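Local coordinates for protein cocosin 1 acidic chain (Cocos nucifera, PDB 5WPW) that serves as a seed storage protein, an 11S globulin that assembles into hexamers and acts as a nutrient reservoir, at residues R61-Q67 with E112-V118; G70-M76 with Q105-F110; I5-A10 with R326-F331. The protein carries 2 engineered substitutions. One frame throughout, in Å; residues are numbered along the deposited sequence.

Interaction 1 (R61-Q67 with E112-V118)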
loop_
_atom_site.group_PDB
_atom_site.type_symbol
_atom_site.label_atom_id
_atom_site.label_comp_id
_atom_site.label_asym_id
_atom_site.label_seq_id
_atom_site.Cartn_x
_atom_site.Cartn_y
_atom_site.Cartn_z
ATOM N N ARG A 61 -8.775 20.100 -7.911
ATOM C CA ARG A 61 -10.026 20.781 -7.564
ATOM C C ARG A 61 -11.209 19.826 -7.518
ATOM O O ARG A 61 -11.187 18.743 -8.103
ATOM C CB ARG A 61 -10.315 21.917 -8.556
ATOM C CG ARG A 61 -11.080 21.498 -9.755
ATOM C CD ARG A 61 -11.093 22.602 -10.786
ATOM N NE ARG A 61 -9.913 22.518 -11.629
ATOM C CZ ARG A 61 -9.766 23.188 -12.758
ATOM N NH1 ARG A 61 -10.741 23.990 -13.179
ATOM N NH2 ARG A 61 -8.662 23.042 -13.469
ATOM N N LEU A 62 -12.253 20.242 -6.783
ATOM C CA LEU A 62 -13.574 19.646 -6.840
ATOM C C LEU A 62 -14.524 20.726 -7.327
ATOM O O LEU A 62 -14.435 21.867 -6.861
ATOM C CB LEU A 62 -14.065 19.156 -5.472
ATOM C CG LEU A 62 -13.323 17.993 -4.827
ATOM C CD1 LEU A 62 -14.164 17.476 -3.671
ATOM C CD2 LEU A 62 -13.057 16.910 -5.853
ATOM N N VAL A 63 -15.352 20.381 -8.311
ATOM C CA VAL A 63 -16.397 21.255 -8.840
ATOM C C VAL A 63 -17.742 20.710 -8.388
ATOM O O VAL A 63 -18.012 19.515 -8.551
ATOM C CB VAL A 63 -16.335 21.334 -10.375
ATOM C CG1 VAL A 63 -17.370 22.341 -10.884
ATOM C CG2 VAL A 63 -14.923 21.686 -10.833
ATOM N N TYR A 64 -18.587 21.560 -7.815
ATOM C CA TYR A 64 -19.957 21.161 -7.519
ATOM C C TYR A 64 -20.907 21.871 -8.476
ATOM O O TYR A 64 -20.886 23.100 -8.557
ATOM C CB TYR A 64 -20.358 21.484 -6.074
ATOM C CG TYR A 64 -21.784 21.065 -5.743
ATOM C CD1 TYR A 64 -22.134 19.717 -5.621
ATOM C CD2 TYR A 64 -22.776 22.014 -5.544
ATOM C CE1 TYR A 64 -23.444 19.334 -5.319
ATOM C CE2 TYR A 64 -24.078 21.645 -5.245
ATOM C CZ TYR A 64 -24.403 20.310 -5.139
ATOM O OH TYR A 64 -25.695 19.956 -4.842
ATOM N N ILE A 65 -21.744 21.098 -9.170
ATOM C CA ILE A 65 -22.749 21.644 -10.093
ATOM C C ILE A 65 -23.970 22.037 -9.255
ATOM O O ILE A 65 -24.773 21.185 -8.872
ATOM C CB ILE A 65 -23.120 20.656 -11.198
ATOM C CG1 ILE A 65 -21.881 20.123 -11.927
ATOM C CG2 ILE A 65 -24.086 21.326 -12.250
ATOM C CD1 ILE A 65 -21.059 21.175 -12.482
ATOM N N VAL A 66 -24.078 23.333 -8.941
ATOM C CA VAL A 66 -25.238 23.877 -8.240
ATOM C C VAL A 66 -26.486 23.811 -9.114
ATOM O O VAL A 66 -27.598 23.565 -8.626
ATOM C CB VAL A 66 -24.941 25.324 -7.799
ATOM C CG1 VAL A 66 -26.185 25.968 -7.145
ATOM C CG2 VAL A 66 -23.764 25.377 -6.815
ATOM N N GLN A 67 -26.333 24.039 -10.416
ATOM C CA GLN A 67 -27.480 24.173 -11.296
ATOM C C GLN A 67 -27.057 23.815 -12.712
ATOM O O GLN A 67 -25.920 24.085 -13.096
ATOM C CB GLN A 67 -28.000 25.616 -11.225
ATOM C CG GLN A 67 -29.285 25.902 -11.997
ATOM C CD GLN A 67 -29.543 27.399 -12.073
ATOM O OE1 GLN A 67 -30.111 27.986 -11.153
ATOM N NE2 GLN A 67 -29.093 28.024 -13.149
ATOM N N GLU A 112 -27.224 18.655 -12.211
ATOM C CA GLU A 112 -27.303 19.252 -10.883
ATOM C C GLU A 112 -26.954 18.215 -9.832
ATOM O O GLU A 112 -27.340 17.048 -9.940
ATOM C CB GLU A 112 -28.705 19.820 -10.624
ATOM C CG GLU A 112 -28.825 20.599 -9.312
ATOM C CD GLU A 112 -30.270 20.871 -8.926
ATOM O OE1 GLU A 112 -30.538 21.138 -7.730
ATOM O OE2 GLU A 112 -31.132 20.817 -9.824
ATOM N N GLY A 113 -26.182 18.642 -8.835
ATOM C CA GLY A 113 -25.753 17.774 -7.766
ATOM C C GLY A 113 -24.486 16.985 -8.037
ATOM O O GLY A 113 -24.005 16.289 -7.133
ATOM N N ASP A 114 -23.943 17.046 -9.248
ATOM C CA ASP A 114 -22.731 16.304 -9.534
ATOM C C ASP A 114 -21.523 16.971 -8.889
ATOM O O ASP A 114 -21.426 18.193 -8.815
ATOM C CB ASP A 114 -22.495 16.201 -11.035
ATOM C CG ASP A 114 -23.295 15.104 -11.677
ATOM O OD1 ASP A 114 -23.880 14.265 -10.977
ATOM O OD2 ASP A 114 -23.314 15.068 -12.912
ATOM N N VAL A 115 -20.581 16.146 -8.450
ATOM C CA VAL A 115 -19.252 16.590 -8.054
ATOM C C VAL A 115 -18.281 16.057 -9.087
ATOM O O VAL A 115 -18.305 14.858 -9.397
ATOM C CB VAL A 115 -18.849 16.093 -6.655
ATOM C CG1 VAL A 115 -17.435 16.492 -6.416
ATOM C CG2 VAL A 115 -19.741 16.699 -5.593
ATOM N N LEU A 116 -17.459 16.944 -9.641
ATOM C CA LEU A 116 -16.408 16.583 -10.585
ATOM C C LEU A 116 -15.049 16.838 -9.950
ATOM O O LEU A 116 -14.838 17.885 -9.331
ATOM C CB LEU A 116 -16.523 17.402 -11.867
ATOM C CG LEU A 116 -17.817 17.150 -12.623
ATOM C CD1 LEU A 116 -18.578 18.447 -12.844
ATOM C CD2 LEU A 116 -17.456 16.482 -13.925
ATOM N N ALA A 117 -14.134 15.881 -10.110
ATOM C CA ALA A 117 -12.765 15.975 -9.589
ATOM C C ALA A 117 -11.803 16.109 -10.765
ATOM O O ALA A 117 -11.738 15.217 -11.622
ATOM C CB ALA A 117 -12.395 14.752 -8.755
ATOM N N VAL A 118 -11.061 17.212 -10.798
ATOM C CA VAL A 118 -10.074 17.480 -11.842
ATOM C C VAL A 118 -8.657 17.520 -11.268
ATOM O O VAL A 118 -8.306 18.496 -10.602
ATOM C CB VAL A 118 -10.409 18.810 -12.540
ATOM C CG1 VAL A 118 -9.414 19.101 -13.629
ATOM C CG2 VAL A 118 -11.816 18.772 -13.096
HETATM O O HOH W 1 -7.372 20.956 -11.389
#
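Glu112 opens the second segment beside a classic beta bulge, where Val66 and Gln67 both face Val135 on strand 134-140; Glu112 CG lies 3.3 Å from Val66 O. At Gly113 the chain turns with positive phi, a conformation in which a CB would jam against the preceding carbonyl. Gly113 N donates to Ile65 O at 2.9 Å, and the Tyr64 ring passes close by, with CE1 3.6 Å from Gly113 O. Asp114 O then accepts from Ile65 N (2.9 Å), while its carboxylate is held by Gln111 and Asn253. From here strands 61-67 and 114-118 run antiparallel inside the N-terminal cupin barrel of this bicupin subunit, with strand 134-140 on the far edge of the first and 251-253 on that of the second. Val115 is a non-hydrogen-bonded partner of Tyr64, Val115 CG2 lying 3.9 Å from Tyr64 CD1. Leu116 has the shortest backbone bonds: Val63 N to Leu116 O is 2.7 Å and Leu116 N to Val63 O 2.8 Å. Leu116 CD1 also meets Ile65 CD1 (3.7 Å). Ala117 CB touches Leu62 CD2 (3.7 Å), both packing against helix 281-284. Val118 N bonds Arg61 O at 3.1 Å, and water links Val118 O to Arg61 NE.

Interaction 2 (G70-M76 with Q105-F110)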
loop_
_atom_site.group_PDB
_atom_site.type_symbol
_atom_site.label_atom_id
_atom_site.label_comp_id
_atom_site.label_asym_id
_atom_site.label_seq_id
_atom_site.Cartn_x
_atom_site.Cartn_y
_atom_site.Cartn_z
ATOM N N GLY A 70 -24.862 19.574 -18.632
ATOM C CA GLY A 70 -23.963 19.777 -19.748
ATOM C C GLY A 70 -22.977 18.643 -19.937
ATOM O O GLY A 70 -23.194 17.511 -19.502
ATOM N N ILE A 71 -21.891 18.977 -20.615
ATOM C CA ILE A 71 -20.886 18.026 -21.060
ATOM C C ILE A 71 -19.553 18.503 -20.524
ATOM O O ILE A 71 -19.238 19.695 -20.614
ATOM C CB ILE A 71 -20.832 17.931 -22.603
ATOM C CG1 ILE A 71 -22.098 17.295 -23.163
ATOM C CG2 ILE A 71 -19.612 17.135 -23.049
ATOM C CD1 ILE A 71 -21.921 16.823 -24.584
ATOM N N VAL A 72 -18.762 17.582 -19.983
ATOM C CA VAL A 72 -17.426 17.908 -19.505
ATOM C C VAL A 72 -16.411 17.021 -20.213
ATOM O O VAL A 72 -16.659 15.836 -20.462
ATOM C CB VAL A 72 -17.314 17.749 -17.976
ATOM C CG1 VAL A 72 -15.904 17.460 -17.599
ATOM C CG2 VAL A 72 -17.764 19.016 -17.289
ATOM N N GLY A 73 -15.272 17.609 -20.552
ATOM C CA GLY A 73 -14.151 16.857 -21.078
ATOM C C GLY A 73 -12.907 17.024 -20.225
ATOM O O GLY A 73 -12.505 18.144 -19.868
ATOM N N LEU A 74 -12.308 15.894 -19.881
ATOM C CA LEU A 74 -11.056 15.834 -19.146
ATOM C C LEU A 74 -10.088 15.023 -19.985
ATOM O O LEU A 74 -10.345 13.846 -20.282
ATOM C CB LEU A 74 -11.264 15.187 -17.784
ATOM C CG LEU A 74 -10.009 14.992 -16.954
ATOM C CD1 LEU A 74 -9.559 16.345 -16.527
ATOM C CD2 LEU A 74 -10.331 14.129 -15.749
ATOM N N VAL A 75 -8.998 15.638 -20.383
ATOM C CA VAL A 75 -8.036 14.953 -21.239
ATOM C C VAL A 75 -6.973 14.299 -20.366
ATOM O O VAL A 75 -6.254 14.982 -19.625
ATOM C CB VAL A 75 -7.410 15.912 -22.254
ATOM C CG1 VAL A 75 -6.374 15.169 -23.076
ATOM C CG2 VAL A 75 -8.496 16.522 -23.144
ATOM N N MET A 76 -6.862 12.971 -20.464
ATOM C CA MET A 76 -5.848 12.234 -19.715
ATOM C C MET A 76 -4.678 11.936 -20.638
ATOM O O MET A 76 -4.820 11.111 -21.547
ATOM C CB MET A 76 -6.439 10.942 -19.146
ATOM C CG MET A 76 -7.791 11.149 -18.479
ATOM S SD MET A 76 -8.067 10.088 -17.045
ATOM C CE MET A 76 -9.742 10.546 -16.570
ATOM N N GLN A 105 -11.298 11.979 -26.717
ATOM C CA GLN A 105 -11.470 11.199 -25.510
ATOM C C GLN A 105 -12.916 11.272 -25.042
ATOM O O GLN A 105 -13.727 12.067 -25.541
ATOM C CB GLN A 105 -10.516 11.658 -24.411
ATOM C CG GLN A 105 -9.095 11.192 -24.661
ATOM C CD GLN A 105 -8.206 11.411 -23.460
ATOM O OE1 GLN A 105 -8.688 11.463 -22.321
ATOM N NE2 GLN A 105 -6.903 11.521 -23.698
ATOM N N LYS A 106 -13.219 10.408 -24.073
ATOM C CA LYS A 106 -14.585 10.226 -23.599
ATOM C C LYS A 106 -15.088 11.502 -22.933
ATOM O O LYS A 106 -14.335 12.220 -22.278
ATOM C CB LYS A 106 -14.632 9.051 -22.624
ATOM C CG LYS A 106 -13.572 9.132 -21.533
ATOM C CD LYS A 106 -13.502 7.859 -20.680
ATOM C CE LYS A 106 -12.624 6.782 -21.334
ATOM N NZ LYS A 106 -12.357 5.645 -20.391
ATOM N N VAL A 107 -16.375 11.795 -23.105
ATOM C CA VAL A 107 -16.922 13.016 -22.564
ATOM C C VAL A 107 -17.906 12.635 -21.471
ATOM O O VAL A 107 -18.521 11.563 -21.500
ATOM C CB VAL A 107 -17.565 13.862 -23.672
ATOM C CG1 VAL A 107 -16.480 14.260 -24.687
ATOM C CG2 VAL A 107 -18.645 13.068 -24.343
ATOM N N TYR A 108 -18.005 13.501 -20.476
ATOM C CA TYR A 108 -18.727 13.234 -19.245
ATOM C C TYR A 108 -19.938 14.152 -19.174
ATOM O O TYR A 108 -19.797 15.380 -19.193
ATOM C CB TYR A 108 -17.811 13.455 -18.046
ATOM C CG TYR A 108 -16.519 12.680 -18.131
ATOM C CD1 TYR A 108 -16.424 11.406 -17.594
ATOM C CD2 TYR A 108 -15.380 13.230 -18.716
ATOM C CE1 TYR A 108 -15.246 10.693 -17.645
ATOM C CE2 TYR A 108 -14.186 12.512 -18.779
ATOM C CZ TYR A 108 -14.134 11.239 -18.242
ATOM O OH TYR A 108 -12.967 10.496 -18.290
ATOM N N GLN A 109 -21.119 13.568 -19.071
ATOM C CA GLN A 109 -22.346 14.350 -19.023
ATOM C C GLN A 109 -22.747 14.544 -17.575
ATOM O O GLN A 109 -22.930 13.570 -16.847
ATOM C CB GLN A 109 -23.443 13.675 -19.835
ATOM C CG GLN A 109 -23.039 13.587 -21.282
ATOM C CD GLN A 109 -24.216 13.450 -22.198
ATOM O OE1 GLN A 109 -25.071 14.333 -22.257
ATOM N NE2 GLN A 109 -24.279 12.335 -22.914
ATOM N N PHE A 110 -22.864 15.793 -17.161
ATOM C CA PHE A 110 -23.072 16.126 -15.765
ATOM C C PHE A 110 -24.445 16.759 -15.571
ATOM O O PHE A 110 -25.144 17.112 -16.522
ATOM C CB PHE A 110 -21.968 17.058 -15.268
ATOM C CG PHE A 110 -22.012 18.433 -15.861
ATOM C CD1 PHE A 110 -22.747 19.437 -15.259
ATOM C CD2 PHE A 110 -21.269 18.738 -16.989
ATOM C CE1 PHE A 110 -22.777 20.719 -15.790
ATOM C CE2 PHE A 110 -21.284 20.021 -17.512
ATOM C CZ PHE A 110 -22.039 21.002 -16.922
HETATM O O HOH W 2 -25.889 16.837 -20.729
HETATM O O HOH W 3 -12.213 13.798 -22.536
HETATM O O HOH W 4 -10.812 11.269 -20.545
#
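Val72, Tyr108 and Phe110 make the apolar centre of this strand pair. Val72 CG2 sits 3.5 Å from Phe110 CD2, and Val72 CB is 4.3 Å from Tyr108 CB. Phe110 folds back over Gly70, whose CA lies 3.9 Å from the ring centroid and over its face, a CH-pi contact; a CB on Gly70 would run into Phe110 CZ, so the ring depends on the missing side chain. On the other face of the sheet Ile71 CG2 packs on Val107 CB at 3.9 Å. Backbone bonds join the antiparallel strands 70-74 and 107-110: Val72 N to Tyr108 O is 2.6 Å and Tyr108 N to Val72 O 2.7 Å, while Phe110 N reaches Gly70 O at 2.9 Å.

Farther out, the Tyr108 ring extends along the first strand until CE2 is 4.1 Å from Leu74 CB. Beyond it the two segments separate and water enters: one molecule ties Leu74 O, Gln105 OE1 and Tyr108 OH together, and another bridges Leu74 O and Lys106 O. At the polar edge the Gln105 amide stands in for a strand partner, with Met76 N donating to Gln105 OE1 and Gln105 NE2 donating to Met76 O, each at 3.0 Å. Here neighbouring subunits close in, Val75 packing on Ala380 of one and Met76 on Phe241 of another. Within the N-terminal cupin barrel, strand 124-127 pairs with the opposite edge of 70-74, and Val72 and Leu74 reach across to Leu116 and Val118 of strand 114-118.

Interaction 3 (I5-A10 with R326-F331)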
loop_
_atom_site.group_PDB
_atom_site.type_symbol
_atom_site.label_atom_id
_atom_site.label_comp_id
_atom_site.label_asym_id
_atom_site.label_seq_id
_atom_site.Cartn_x
_atom_site.Cartn_y
_atom_site.Cartn_z
ATOM N N ILE A 5 -7.124 33.212 13.590
ATOM C CA ILE A 5 -8.176 34.103 13.132
ATOM C C ILE A 5 -8.963 34.584 14.336
ATOM O O ILE A 5 -9.462 33.774 15.126
ATOM C CB ILE A 5 -9.097 33.400 12.121
ATOM C CG1 ILE A 5 -8.288 32.543 11.148
ATOM C CG2 ILE A 5 -9.925 34.420 11.366
ATOM C CD1 ILE A 5 -8.172 31.113 11.605
ATOM N N GLU A 6 -9.070 35.905 14.477
ATOM C CA GLU A 6 -9.882 36.470 15.547
ATOM C C GLU A 6 -11.367 36.191 15.311
ATOM O O GLU A 6 -12.063 35.712 16.214
ATOM C CB GLU A 6 -9.610 37.973 15.674
ATOM C CG GLU A 6 -10.254 38.645 16.887
ATOM C CD GLU A 6 -9.900 37.973 18.202
ATOM O OE1 GLU A 6 -10.585 36.993 18.558
ATOM O OE2 GLU A 6 -8.951 38.425 18.886
ATOM N N ARG A 7 -11.861 36.458 14.095
ATOM C CA ARG A 7 -13.262 36.262 13.732
ATOM C C ARG A 7 -13.371 35.645 12.344
ATOM O O ARG A 7 -12.553 35.911 11.462
ATOM C CB ARG A 7 -14.059 37.583 13.706
ATOM C CG ARG A 7 -14.236 38.260 15.057
ATOM C CD ARG A 7 -14.778 37.316 16.102
ATOM N NE ARG A 7 -13.755 36.985 17.086
ATOM C CZ ARG A 7 -13.998 36.394 18.250
ATOM N NH1 ARG A 7 -12.996 36.130 19.085
ATOM N NH2 ARG A 7 -15.243 36.072 18.587
ATOM N N LEU A 8 -14.422 34.857 12.146
ATOM C CA LEU A 8 -14.820 34.421 10.816
ATOM C C LEU A 8 -15.970 35.284 10.301
ATOM O O LEU A 8 -16.692 35.920 11.070
ATOM C CB LEU A 8 -15.239 32.947 10.818
ATOM C CG LEU A 8 -14.250 31.942 11.413
ATOM C CD1 LEU A 8 -14.940 30.611 11.648
ATOM C CD2 LEU A 8 -13.051 31.771 10.490
ATOM N N ASN A 9 -16.140 35.300 8.983
ATOM C CA ASN A 9 -17.309 35.955 8.410
ATOM C C ASN A 9 -17.688 35.256 7.116
ATOM O O ASN A 9 -16.857 34.615 6.466
ATOM C CB ASN A 9 -17.074 37.459 8.166
ATOM C CG ASN A 9 -15.821 37.730 7.369
ATOM O OD1 ASN A 9 -14.714 37.722 7.909
ATOM N ND2 ASN A 9 -15.986 37.980 6.074
ATOM N N ALA A 10 -18.961 35.374 6.757
ATOM C CA ALA A 10 -19.422 34.801 5.503
ATOM C C ALA A 10 -18.834 35.587 4.340
ATOM O O ALA A 10 -18.672 36.808 4.411
ATOM C CB ALA A 10 -20.948 34.803 5.442
ATOM N N ARG A 326 -10.002 28.955 22.095
ATOM C CA ARG A 326 -10.148 29.911 23.184
ATOM C C ARG A 326 -11.522 29.856 23.841
ATOM O O ARG A 326 -11.768 30.609 24.786
ATOM C CB ARG A 326 -9.888 31.332 22.663
ATOM C CG ARG A 326 -8.467 31.565 22.139
ATOM C CD ARG A 326 -8.266 32.990 21.626
ATOM N NE ARG A 326 -9.424 33.460 20.863
ATOM C CZ ARG A 326 -9.427 33.652 19.548
ATOM N NH1 ARG A 326 -8.326 33.407 18.846
ATOM N NH2 ARG A 326 -10.529 34.080 18.932
ATOM N N GLY A 327 -12.423 28.989 23.384
ATOM C CA GLY A 327 -13.791 29.074 23.855
ATOM C C GLY A 327 -14.535 30.300 23.382
ATOM O O GLY A 327 -15.634 30.576 23.879
ATOM N N GLU A 328 -13.974 31.042 22.429
ATOM C CA GLU A 328 -14.604 32.246 21.908
ATOM C C GLU A 328 -15.529 31.928 20.740
ATOM O O GLU A 328 -15.245 31.051 19.920
ATOM C CB GLU A 328 -13.544 33.245 21.458
ATOM C CG GLU A 328 -12.602 33.654 22.581
ATOM C CD GLU A 328 -13.262 34.592 23.576
ATOM O OE1 GLU A 328 -14.001 35.498 23.131
ATOM O OE2 GLU A 328 -13.050 34.417 24.798
ATOM N N THR A 329 -16.632 32.661 20.660
ATOM C CA THR A 329 -17.522 32.564 19.511
ATOM C C THR A 329 -16.864 33.279 18.344
ATOM O O THR A 329 -16.751 34.505 18.354
ATOM C CB THR A 329 -18.882 33.189 19.813
ATOM O OG1 THR A 329 -19.432 32.620 21.003
ATOM C CG2 THR A 329 -19.830 32.939 18.664
ATOM N N VAL A 330 -16.414 32.536 17.336
ATOM C CA VAL A 330 -15.758 33.175 16.199
ATOM C C VAL A 330 -16.700 33.386 15.022
ATOM O O VAL A 330 -16.325 34.073 14.055
ATOM C CB VAL A 330 -14.498 32.389 15.772
ATOM C CG1 VAL A 330 -13.487 32.397 16.903
ATOM C CG2 VAL A 330 -14.856 30.947 15.402
ATOM N N PHE A 331 -17.904 32.829 15.073
ATOM C CA PHE A 331 -18.947 33.141 14.116
ATOM C C PHE A 331 -20.284 32.866 14.779
ATOM O O PHE A 331 -20.429 31.907 15.541
ATOM C CB PHE A 331 -18.807 32.328 12.814
ATOM C CG PHE A 331 -19.726 32.791 11.705
ATOM C CD1 PHE A 331 -19.459 33.956 11.004
ATOM C CD2 PHE A 331 -20.851 32.058 11.369
ATOM C CE1 PHE A 331 -20.309 34.387 9.986
ATOM C CE2 PHE A 331 -21.703 32.486 10.353
ATOM C CZ PHE A 331 -21.424 33.661 9.664
#
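Two arginines come unusually close here, Arg7 NH1 modelled 3.2 Å from Arg326 NH2, with Glu6 beside both to offset the charge. This salt-bridge network ties the N-terminal loop, ahead of strand 15-19, to the edge of the C-terminal cupin domain, so it joins the two halves of the bicupin subunit. Glu6 OE1 takes Arg7 NH1 at 2.6 Å in a hydrogen-bonded salt bridge. Glu6 OE1 is also 2.9 Å from Arg326 NH2, a matter of charge alone, since the oxygen lies well out of the guanidinium plane; Arg326 also pairs with Asp324. Farther along, Leu8 CD1 packs on Val330 CG2 (3.8 Å), and Leu8 CB lies 4.1 Å from Phe331 CB. Val330 and Phe331 form a classic beta bulge opposite Val322 of strand 317-323. Thr329 OG1 bonds Gly182 O of a neighbouring subunit. Between the two backbones, Leu8 N donates to Val330 O at 2.8 Å, nearly straight at 164°.

Overall arrangement
Interactions 1 and 2 belong to the same N-terminal cupin barrel and touch: strands 61-67 and 70-74 follow each other in the chain, as do 107-110 and 114-118. Their apolar faces meet inside, Ile65 CG1 reaching Phe110 CD1 at 3.5 Å. Interaction 1, its centre about 6 Å from the centre of the chain, is untouched by other subunits and relies on regular backbone pairing. Interaction 2, also largely buried, is fringed by waters and neighbouring subunits. Interaction 3 is only partly buried, about 41 Å centre to centre from interaction 2, and joins the N-terminal loop to the second cupin domain with a charged cluster, a single backbone bond and an apolar patch of Leu8 on Val330 and Phe331.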